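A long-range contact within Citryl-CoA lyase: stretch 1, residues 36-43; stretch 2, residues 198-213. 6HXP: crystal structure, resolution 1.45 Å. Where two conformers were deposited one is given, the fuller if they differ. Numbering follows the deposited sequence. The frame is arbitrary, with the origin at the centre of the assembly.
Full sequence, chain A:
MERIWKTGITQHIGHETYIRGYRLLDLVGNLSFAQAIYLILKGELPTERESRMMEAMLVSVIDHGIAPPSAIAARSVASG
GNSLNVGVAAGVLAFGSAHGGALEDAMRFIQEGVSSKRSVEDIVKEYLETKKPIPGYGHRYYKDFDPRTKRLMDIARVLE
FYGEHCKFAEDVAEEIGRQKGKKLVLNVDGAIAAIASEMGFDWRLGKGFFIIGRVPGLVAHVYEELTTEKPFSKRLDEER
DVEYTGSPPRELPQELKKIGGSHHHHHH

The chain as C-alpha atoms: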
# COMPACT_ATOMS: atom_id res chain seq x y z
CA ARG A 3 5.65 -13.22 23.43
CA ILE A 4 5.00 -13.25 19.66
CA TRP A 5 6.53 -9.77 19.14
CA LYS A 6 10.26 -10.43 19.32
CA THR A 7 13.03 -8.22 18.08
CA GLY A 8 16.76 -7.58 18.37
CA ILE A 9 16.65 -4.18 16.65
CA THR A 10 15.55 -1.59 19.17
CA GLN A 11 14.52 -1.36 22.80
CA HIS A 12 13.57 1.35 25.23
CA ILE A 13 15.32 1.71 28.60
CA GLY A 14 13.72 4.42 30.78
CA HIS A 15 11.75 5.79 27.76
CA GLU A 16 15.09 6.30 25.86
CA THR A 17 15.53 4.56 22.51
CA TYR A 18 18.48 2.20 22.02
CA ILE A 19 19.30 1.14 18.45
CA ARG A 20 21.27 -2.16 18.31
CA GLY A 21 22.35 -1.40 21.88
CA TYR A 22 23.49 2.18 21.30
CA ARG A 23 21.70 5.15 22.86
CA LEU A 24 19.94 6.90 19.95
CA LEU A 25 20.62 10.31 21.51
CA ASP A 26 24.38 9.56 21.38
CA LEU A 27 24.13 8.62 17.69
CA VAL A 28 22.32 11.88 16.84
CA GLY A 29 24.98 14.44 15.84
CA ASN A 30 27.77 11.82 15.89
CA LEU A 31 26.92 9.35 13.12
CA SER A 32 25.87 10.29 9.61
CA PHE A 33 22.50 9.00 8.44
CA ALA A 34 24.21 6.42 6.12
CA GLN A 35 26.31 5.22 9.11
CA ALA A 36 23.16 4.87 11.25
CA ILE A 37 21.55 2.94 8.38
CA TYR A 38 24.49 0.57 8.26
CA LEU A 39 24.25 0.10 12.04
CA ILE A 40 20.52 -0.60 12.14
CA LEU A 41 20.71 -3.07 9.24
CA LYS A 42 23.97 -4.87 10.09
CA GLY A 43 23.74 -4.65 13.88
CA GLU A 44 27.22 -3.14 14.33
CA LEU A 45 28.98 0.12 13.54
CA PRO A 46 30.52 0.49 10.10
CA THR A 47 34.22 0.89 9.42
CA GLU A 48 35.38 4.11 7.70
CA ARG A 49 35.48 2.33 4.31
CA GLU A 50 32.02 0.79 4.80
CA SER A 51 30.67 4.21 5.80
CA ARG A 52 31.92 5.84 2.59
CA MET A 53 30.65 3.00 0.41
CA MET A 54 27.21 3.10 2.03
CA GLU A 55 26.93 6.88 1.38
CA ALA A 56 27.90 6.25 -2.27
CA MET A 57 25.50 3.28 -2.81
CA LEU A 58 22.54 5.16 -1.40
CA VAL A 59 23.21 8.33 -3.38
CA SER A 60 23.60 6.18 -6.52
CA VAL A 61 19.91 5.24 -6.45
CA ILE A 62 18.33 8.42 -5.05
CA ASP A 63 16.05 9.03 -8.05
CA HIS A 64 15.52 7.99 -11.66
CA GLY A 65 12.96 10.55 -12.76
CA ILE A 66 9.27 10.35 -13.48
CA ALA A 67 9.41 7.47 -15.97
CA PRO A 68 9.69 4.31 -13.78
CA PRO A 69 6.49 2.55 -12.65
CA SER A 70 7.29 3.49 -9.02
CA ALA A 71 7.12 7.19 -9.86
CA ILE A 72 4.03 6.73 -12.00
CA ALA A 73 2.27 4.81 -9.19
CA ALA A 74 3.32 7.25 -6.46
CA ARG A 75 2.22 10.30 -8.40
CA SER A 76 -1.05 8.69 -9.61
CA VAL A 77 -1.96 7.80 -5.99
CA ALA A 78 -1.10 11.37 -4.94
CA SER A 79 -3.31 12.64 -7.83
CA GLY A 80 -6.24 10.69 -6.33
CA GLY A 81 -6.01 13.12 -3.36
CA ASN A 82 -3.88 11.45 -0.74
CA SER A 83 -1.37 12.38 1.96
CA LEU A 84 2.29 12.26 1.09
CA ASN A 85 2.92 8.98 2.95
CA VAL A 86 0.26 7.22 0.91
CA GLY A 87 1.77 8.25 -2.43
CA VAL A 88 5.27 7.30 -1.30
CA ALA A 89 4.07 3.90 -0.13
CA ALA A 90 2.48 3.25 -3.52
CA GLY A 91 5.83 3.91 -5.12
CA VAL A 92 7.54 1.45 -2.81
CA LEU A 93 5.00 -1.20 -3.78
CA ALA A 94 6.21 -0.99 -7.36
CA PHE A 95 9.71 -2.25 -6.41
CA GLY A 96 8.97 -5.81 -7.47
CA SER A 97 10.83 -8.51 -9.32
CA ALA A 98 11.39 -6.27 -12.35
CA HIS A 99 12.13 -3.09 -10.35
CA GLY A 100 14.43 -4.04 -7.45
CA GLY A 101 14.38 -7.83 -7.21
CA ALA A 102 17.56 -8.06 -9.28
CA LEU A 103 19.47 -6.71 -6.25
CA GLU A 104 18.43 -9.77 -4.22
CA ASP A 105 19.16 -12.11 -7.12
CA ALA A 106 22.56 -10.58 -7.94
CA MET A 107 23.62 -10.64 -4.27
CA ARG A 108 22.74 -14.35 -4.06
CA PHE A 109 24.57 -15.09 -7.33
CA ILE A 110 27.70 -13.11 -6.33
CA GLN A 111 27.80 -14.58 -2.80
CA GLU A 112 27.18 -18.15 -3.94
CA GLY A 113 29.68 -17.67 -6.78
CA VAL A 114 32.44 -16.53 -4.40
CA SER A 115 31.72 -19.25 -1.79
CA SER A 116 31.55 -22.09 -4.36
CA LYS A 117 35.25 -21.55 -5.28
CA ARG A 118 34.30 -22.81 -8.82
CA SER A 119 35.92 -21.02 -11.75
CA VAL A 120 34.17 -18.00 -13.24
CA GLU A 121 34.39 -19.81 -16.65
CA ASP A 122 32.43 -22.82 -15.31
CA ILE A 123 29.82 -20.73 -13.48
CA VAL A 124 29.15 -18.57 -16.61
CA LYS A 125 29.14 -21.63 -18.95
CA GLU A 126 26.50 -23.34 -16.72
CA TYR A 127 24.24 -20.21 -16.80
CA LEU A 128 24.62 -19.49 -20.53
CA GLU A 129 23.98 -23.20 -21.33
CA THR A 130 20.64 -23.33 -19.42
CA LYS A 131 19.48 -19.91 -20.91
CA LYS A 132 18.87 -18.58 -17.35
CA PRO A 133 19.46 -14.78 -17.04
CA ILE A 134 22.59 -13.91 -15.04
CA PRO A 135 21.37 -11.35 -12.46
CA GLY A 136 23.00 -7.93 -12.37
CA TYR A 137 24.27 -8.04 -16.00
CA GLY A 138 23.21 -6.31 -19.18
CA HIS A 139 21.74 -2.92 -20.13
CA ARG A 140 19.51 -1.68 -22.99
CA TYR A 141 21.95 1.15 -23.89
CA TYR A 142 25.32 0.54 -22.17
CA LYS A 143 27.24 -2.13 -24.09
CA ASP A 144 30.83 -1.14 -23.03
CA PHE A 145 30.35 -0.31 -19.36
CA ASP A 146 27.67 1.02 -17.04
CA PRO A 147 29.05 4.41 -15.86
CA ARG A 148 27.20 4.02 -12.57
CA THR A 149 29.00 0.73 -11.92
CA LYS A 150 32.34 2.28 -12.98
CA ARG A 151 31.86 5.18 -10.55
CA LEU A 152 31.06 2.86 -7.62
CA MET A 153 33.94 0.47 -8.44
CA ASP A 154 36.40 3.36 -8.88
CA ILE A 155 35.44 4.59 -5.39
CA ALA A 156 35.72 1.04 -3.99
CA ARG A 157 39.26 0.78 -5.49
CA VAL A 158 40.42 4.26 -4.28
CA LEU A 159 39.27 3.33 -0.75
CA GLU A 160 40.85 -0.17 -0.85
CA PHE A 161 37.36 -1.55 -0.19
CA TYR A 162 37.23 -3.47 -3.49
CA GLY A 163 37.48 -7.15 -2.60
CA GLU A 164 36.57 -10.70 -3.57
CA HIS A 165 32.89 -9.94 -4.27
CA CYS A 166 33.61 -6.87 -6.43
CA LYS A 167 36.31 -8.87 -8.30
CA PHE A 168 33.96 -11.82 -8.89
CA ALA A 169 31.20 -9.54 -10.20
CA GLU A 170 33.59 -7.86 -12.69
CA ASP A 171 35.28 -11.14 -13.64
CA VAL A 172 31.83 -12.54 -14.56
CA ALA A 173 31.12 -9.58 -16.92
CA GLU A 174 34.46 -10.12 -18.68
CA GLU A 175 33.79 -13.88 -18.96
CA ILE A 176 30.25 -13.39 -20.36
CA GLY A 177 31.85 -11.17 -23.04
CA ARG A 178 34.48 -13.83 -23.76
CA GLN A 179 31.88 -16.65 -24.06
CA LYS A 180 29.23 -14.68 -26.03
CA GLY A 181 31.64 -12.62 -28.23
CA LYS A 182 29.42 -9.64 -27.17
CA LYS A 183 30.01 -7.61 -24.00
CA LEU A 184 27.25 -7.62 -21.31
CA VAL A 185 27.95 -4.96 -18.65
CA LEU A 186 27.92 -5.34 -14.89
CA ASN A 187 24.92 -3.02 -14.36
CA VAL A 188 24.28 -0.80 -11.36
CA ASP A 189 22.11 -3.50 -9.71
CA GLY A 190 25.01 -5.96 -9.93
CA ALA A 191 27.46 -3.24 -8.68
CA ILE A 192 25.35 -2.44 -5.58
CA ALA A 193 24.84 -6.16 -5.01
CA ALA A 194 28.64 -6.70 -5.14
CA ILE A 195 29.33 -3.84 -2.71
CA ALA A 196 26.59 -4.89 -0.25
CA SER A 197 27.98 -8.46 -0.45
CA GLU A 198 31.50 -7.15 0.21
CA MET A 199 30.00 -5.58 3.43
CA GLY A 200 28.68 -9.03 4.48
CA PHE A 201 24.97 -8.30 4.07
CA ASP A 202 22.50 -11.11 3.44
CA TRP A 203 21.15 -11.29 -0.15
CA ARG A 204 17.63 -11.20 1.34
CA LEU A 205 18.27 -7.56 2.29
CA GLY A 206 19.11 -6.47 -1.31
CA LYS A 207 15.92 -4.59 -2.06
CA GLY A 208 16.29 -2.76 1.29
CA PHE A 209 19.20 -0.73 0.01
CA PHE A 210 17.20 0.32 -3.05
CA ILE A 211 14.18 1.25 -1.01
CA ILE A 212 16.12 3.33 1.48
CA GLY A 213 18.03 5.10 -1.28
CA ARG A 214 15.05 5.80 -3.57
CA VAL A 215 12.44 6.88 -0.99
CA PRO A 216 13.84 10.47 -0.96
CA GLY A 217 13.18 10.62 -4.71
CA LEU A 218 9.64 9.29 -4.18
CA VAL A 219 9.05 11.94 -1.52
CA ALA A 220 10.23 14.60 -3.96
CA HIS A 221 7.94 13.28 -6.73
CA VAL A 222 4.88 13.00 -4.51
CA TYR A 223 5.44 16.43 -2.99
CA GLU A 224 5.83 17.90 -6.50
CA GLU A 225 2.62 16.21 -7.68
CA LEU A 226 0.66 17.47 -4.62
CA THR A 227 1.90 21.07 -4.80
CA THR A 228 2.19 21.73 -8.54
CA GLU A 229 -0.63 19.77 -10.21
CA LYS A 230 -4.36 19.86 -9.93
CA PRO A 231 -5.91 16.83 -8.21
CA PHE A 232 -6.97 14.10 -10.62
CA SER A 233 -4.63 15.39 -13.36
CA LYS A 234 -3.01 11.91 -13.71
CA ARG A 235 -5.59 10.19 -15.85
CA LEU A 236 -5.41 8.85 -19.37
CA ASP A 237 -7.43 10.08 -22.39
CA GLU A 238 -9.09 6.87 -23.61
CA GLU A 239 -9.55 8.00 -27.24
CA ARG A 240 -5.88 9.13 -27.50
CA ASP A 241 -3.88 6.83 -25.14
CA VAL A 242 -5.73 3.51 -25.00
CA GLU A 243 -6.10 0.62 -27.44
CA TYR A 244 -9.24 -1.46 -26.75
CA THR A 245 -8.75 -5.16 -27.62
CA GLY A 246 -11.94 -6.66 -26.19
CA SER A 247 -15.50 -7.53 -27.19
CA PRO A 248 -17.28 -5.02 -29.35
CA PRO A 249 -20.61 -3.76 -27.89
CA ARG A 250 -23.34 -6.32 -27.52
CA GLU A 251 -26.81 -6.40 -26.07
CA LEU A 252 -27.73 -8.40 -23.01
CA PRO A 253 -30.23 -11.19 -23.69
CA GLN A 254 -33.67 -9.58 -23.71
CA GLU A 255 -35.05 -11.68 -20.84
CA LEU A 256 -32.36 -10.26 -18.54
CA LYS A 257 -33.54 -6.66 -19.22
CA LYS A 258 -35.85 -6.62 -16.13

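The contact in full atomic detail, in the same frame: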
# COMPACT_ATOMS: atom_id res chain seq x y z
N ALA A 36 24.26 5.39 10.42
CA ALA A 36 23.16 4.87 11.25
C ALA A 36 22.35 3.79 10.51
O ALA A 36 21.88 2.82 11.12
CB ALA A 36 22.25 6.00 11.72
N ILE A 37 22.21 3.96 9.19
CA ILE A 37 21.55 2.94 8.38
C ILE A 37 22.35 1.64 8.40
O ILE A 37 21.80 0.56 8.58
CB ILE A 37 21.38 3.47 6.95
CG1 ILE A 37 20.29 4.56 6.95
CG2 ILE A 37 21.01 2.34 5.99
CD1 ILE A 37 20.30 5.45 5.71
N TYR A 38 23.65 1.76 8.21
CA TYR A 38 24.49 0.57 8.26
C TYR A 38 24.29 -0.10 9.64
O TYR A 38 24.10 -1.32 9.72
CB TYR A 38 25.96 0.92 8.04
CG TYR A 38 26.84 -0.32 8.04
CD1 TYR A 38 27.25 -0.92 9.23
CD2 TYR A 38 27.30 -0.87 6.85
CE1 TYR A 38 28.05 -2.06 9.23
CE2 TYR A 38 28.08 -2.03 6.84
CZ TYR A 38 28.47 -2.61 8.04
OH TYR A 38 29.24 -3.77 8.05
N LEU A 39 24.39 0.67 10.71
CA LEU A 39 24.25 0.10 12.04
C LEU A 39 22.91 -0.63 12.21
O LEU A 39 22.89 -1.75 12.73
CB LEU A 39 24.36 1.22 13.08
CG LEU A 39 24.00 0.84 14.52
CD1 LEU A 39 24.93 -0.20 15.06
CD2 LEU A 39 23.93 2.08 15.40
N ILE A 40 21.79 0.03 11.85
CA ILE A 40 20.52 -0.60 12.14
C ILE A 40 20.34 -1.87 11.34
O ILE A 40 19.71 -2.81 11.81
CB ILE A 40 19.35 0.36 12.01
CG1 ILE A 40 18.13 -0.24 12.81
CG2 ILE A 40 19.00 0.71 10.57
CD1 ILE A 40 17.04 0.80 12.98
N LEU A 41 20.86 -1.89 10.10
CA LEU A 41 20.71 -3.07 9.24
C LEU A 41 21.67 -4.19 9.59
O LEU A 41 21.29 -5.36 9.57
CB LEU A 41 20.87 -2.70 7.78
CG LEU A 41 19.86 -1.70 7.22
CD1 LEU A 41 20.16 -1.40 5.77
CD2 LEU A 41 18.43 -2.21 7.42
N LYS A 42 22.95 -3.85 9.82
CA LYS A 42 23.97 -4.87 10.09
C LYS A 42 23.98 -5.32 11.54
O LYS A 42 24.34 -6.47 11.84
CB LYS A 42 25.37 -4.30 9.76
CG LYS A 42 26.52 -5.35 9.80
CD LYS A 42 26.55 -6.19 8.48
CE LYS A 42 27.52 -7.30 8.34
NZ LYS A 42 28.91 -6.77 8.31
N GLY A 43 23.72 -4.40 12.44
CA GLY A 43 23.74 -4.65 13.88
C GLY A 43 25.00 -4.16 14.56
O GLY A 43 25.11 -4.26 15.79
N GLU A 198 30.17 -7.41 -0.34
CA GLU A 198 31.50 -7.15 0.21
C GLU A 198 31.39 -6.74 1.68
O GLU A 198 32.31 -7.04 2.47
CB GLU A 198 32.23 -6.07 -0.59
CG GLU A 198 33.74 -6.20 -0.53
CD GLU A 198 34.22 -7.25 -1.50
OE1 GLU A 198 34.39 -6.91 -2.70
OE2 GLU A 198 34.23 -8.45 -1.14
N MET A 199 30.31 -6.00 2.05
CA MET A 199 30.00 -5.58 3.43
C MET A 199 29.46 -6.73 4.30
O MET A 199 29.22 -6.51 5.48
CB MET A 199 28.93 -4.46 3.43
CG MET A 199 29.39 -3.14 2.87
SD MET A 199 28.00 -2.05 2.65
CE MET A 199 28.79 -0.59 1.98
N GLY A 200 29.20 -7.91 3.73
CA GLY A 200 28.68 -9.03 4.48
C GLY A 200 27.18 -9.05 4.70
O GLY A 200 26.71 -9.79 5.58
N PHE A 201 26.40 -8.27 3.93
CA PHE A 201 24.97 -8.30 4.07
C PHE A 201 24.36 -9.52 3.40
O PHE A 201 24.85 -9.97 2.36
CB PHE A 201 24.33 -7.05 3.48
CG PHE A 201 24.53 -5.84 4.38
CD1 PHE A 201 23.82 -5.72 5.58
CD2 PHE A 201 25.33 -4.78 3.98
CE1 PHE A 201 23.93 -4.59 6.37
CE2 PHE A 201 25.43 -3.63 4.78
CZ PHE A 201 24.74 -3.55 5.96
N ASP A 202 23.27 -10.01 3.98
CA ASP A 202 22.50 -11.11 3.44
C ASP A 202 21.82 -10.69 2.13
O ASP A 202 21.30 -9.57 2.02
CB ASP A 202 21.43 -11.49 4.47
CG ASP A 202 20.48 -12.62 4.12
OD1 ASP A 202 20.70 -13.29 3.07
OD2 ASP A 202 19.55 -12.87 4.89
N TRP A 203 21.82 -11.58 1.14
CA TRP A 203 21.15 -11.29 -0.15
C TRP A 203 19.66 -10.97 0.01
O TRP A 203 19.10 -10.19 -0.77
CB TRP A 203 21.34 -12.46 -1.14
CG TRP A 203 20.67 -13.75 -0.74
CD1 TRP A 203 21.26 -14.82 -0.14
CD2 TRP A 203 19.34 -14.16 -1.08
NE1 TRP A 203 20.34 -15.84 0.02
CE2 TRP A 203 19.16 -15.46 -0.56
CE3 TRP A 203 18.28 -13.55 -1.74
CZ2 TRP A 203 17.96 -16.16 -0.72
CZ3 TRP A 203 17.11 -14.26 -1.94
CH2 TRP A 203 16.93 -15.52 -1.35
N ARG A 204 19.04 -11.47 1.09
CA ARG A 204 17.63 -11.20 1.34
C ARG A 204 17.36 -9.76 1.74
O ARG A 204 16.20 -9.32 1.77
CB ARG A 204 17.05 -12.16 2.36
CG ARG A 204 17.10 -13.59 1.86
CD ARG A 204 16.71 -14.60 2.93
NE ARG A 204 17.75 -14.67 3.93
CZ ARG A 204 17.68 -15.36 5.06
NH1 ARG A 204 16.62 -16.13 5.31
NH2 ARG A 204 18.68 -15.33 5.93
N LEU A 205 18.40 -8.97 1.98
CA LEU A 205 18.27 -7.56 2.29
C LEU A 205 18.46 -6.66 1.03
O LEU A 205 18.29 -5.44 1.08
CB LEU A 205 19.33 -7.20 3.34
CG LEU A 205 19.23 -5.88 3.98
CD1 LEU A 205 17.82 -5.61 4.69
CD2 LEU A 205 20.31 -5.79 5.09
N GLY A 206 18.75 -7.24 -0.13
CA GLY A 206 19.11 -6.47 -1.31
C GLY A 206 18.17 -5.35 -1.69
O GLY A 206 18.62 -4.24 -1.99
N LYS A 207 16.86 -5.63 -1.68
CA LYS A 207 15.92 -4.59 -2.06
C LYS A 207 15.91 -3.49 -1.01
O LYS A 207 15.56 -2.35 -1.31
CB LYS A 207 14.52 -5.26 -2.19
CG LYS A 207 13.64 -4.76 -3.21
CD LYS A 207 12.34 -5.61 -3.18
CE LYS A 207 12.24 -6.66 -4.22
NZ LYS A 207 10.82 -6.95 -4.41
N GLY A 208 16.27 -3.79 0.25
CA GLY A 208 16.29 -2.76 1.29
C GLY A 208 17.14 -1.58 0.97
O GLY A 208 16.78 -0.44 1.27
N PHE A 209 18.32 -1.83 0.36
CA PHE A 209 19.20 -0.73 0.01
C PHE A 209 18.57 0.18 -1.03
O PHE A 209 18.68 1.43 -0.94
CB PHE A 209 20.58 -1.23 -0.46
CG PHE A 209 21.21 -2.13 0.58
CD1 PHE A 209 21.61 -1.64 1.81
CD2 PHE A 209 21.32 -3.51 0.35
CE1 PHE A 209 22.15 -2.50 2.78
CE2 PHE A 209 21.84 -4.34 1.31
CZ PHE A 209 22.21 -3.84 2.52
N PHE A 210 17.91 -0.42 -2.00
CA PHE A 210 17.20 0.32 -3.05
C PHE A 210 16.05 1.11 -2.50
O PHE A 210 15.94 2.31 -2.77
CB PHE A 210 16.73 -0.64 -4.13
CG PHE A 210 16.12 0.03 -5.33
CD1 PHE A 210 16.84 0.95 -6.06
CD2 PHE A 210 14.86 -0.32 -5.78
CE1 PHE A 210 16.30 1.54 -7.21
CE2 PHE A 210 14.33 0.28 -6.92
CZ PHE A 210 15.02 1.24 -7.59
N ILE A 211 15.29 0.51 -1.60
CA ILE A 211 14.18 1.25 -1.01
C ILE A 211 14.65 2.44 -0.23
O ILE A 211 14.12 3.55 -0.35
CB ILE A 211 13.37 0.29 -0.10
CG1 ILE A 211 12.66 -0.81 -0.93
CG2 ILE A 211 12.33 1.10 0.73
CD1 ILE A 211 12.30 -1.98 -0.15
N ILE A 212 15.64 2.24 0.65
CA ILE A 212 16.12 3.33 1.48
C ILE A 212 16.68 4.47 0.62
O ILE A 212 16.41 5.63 0.92
CB ILE A 212 17.20 2.80 2.45
CG1 ILE A 212 16.56 1.90 3.48
CG2 ILE A 212 17.97 3.97 3.12
CD1 ILE A 212 17.57 1.02 4.26
N GLY A 213 17.41 4.12 -0.40
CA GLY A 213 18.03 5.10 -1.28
C GLY A 213 17.03 5.86 -2.11
O GLY A 213 17.22 7.05 -2.33

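Residues at least 157 positions apart in sequence touch along one side of helix 36-42, burying 462 Å² in total. The contact is apolar at one end and closes with a single hydrogen bond at the other. The two helices run roughly antiparallel, at 149°, but their axes come no closer than 12.4 Å, so side chains must span the gap.

Ala36 makes no contact. Ile37 points toward stretch 2, and its CD1 lies 3.8 Å from CG2 of Ile212, a branched aliphatic pair well suited to a dry position. Tyr38 leaves its helix sideways, with chi1 in t, and its ring swings nearer. The edge of Phe201 meets the face of that ring, with centroids 5.3 Å apart and planes at 66°, while SD of Met199 sits at the Tyr38 ring edge, 4.2 Å from CE2 of Tyr38. Leu39 points away, and Ile40 is out of reach.

Leu41, one turn after Ile37, points toward stretch 2 and has the largest covered area. Its CB packs against CE1 of Phe201 at 3.9 Å and CD2 of Leu205 at 4.1 Å; its CD1 reaches CE1 of Phe209 at 3.8 Å and CD1 of Ile212 at 3.9 Å. A flexible, branched aliphatic chain can fill such a many-sided pocket.

Lys42 serves both chemistries. Its CD lies over the face of Phe201, 4.1 Å from the ring centroid, and its NZ donates to O of Met199 at 2.9 Å and, within its own stretch, to OH of Tyr38 at 3.0 Å. The accepting carbonyl stands where a helix ends in a Schellman motif; Gly200 supplies the positive phi, and a CB there would come within 3.4 Å of Lys42 NZ. Gly43, also at positive phi, ends the first helix without touching stretch 2.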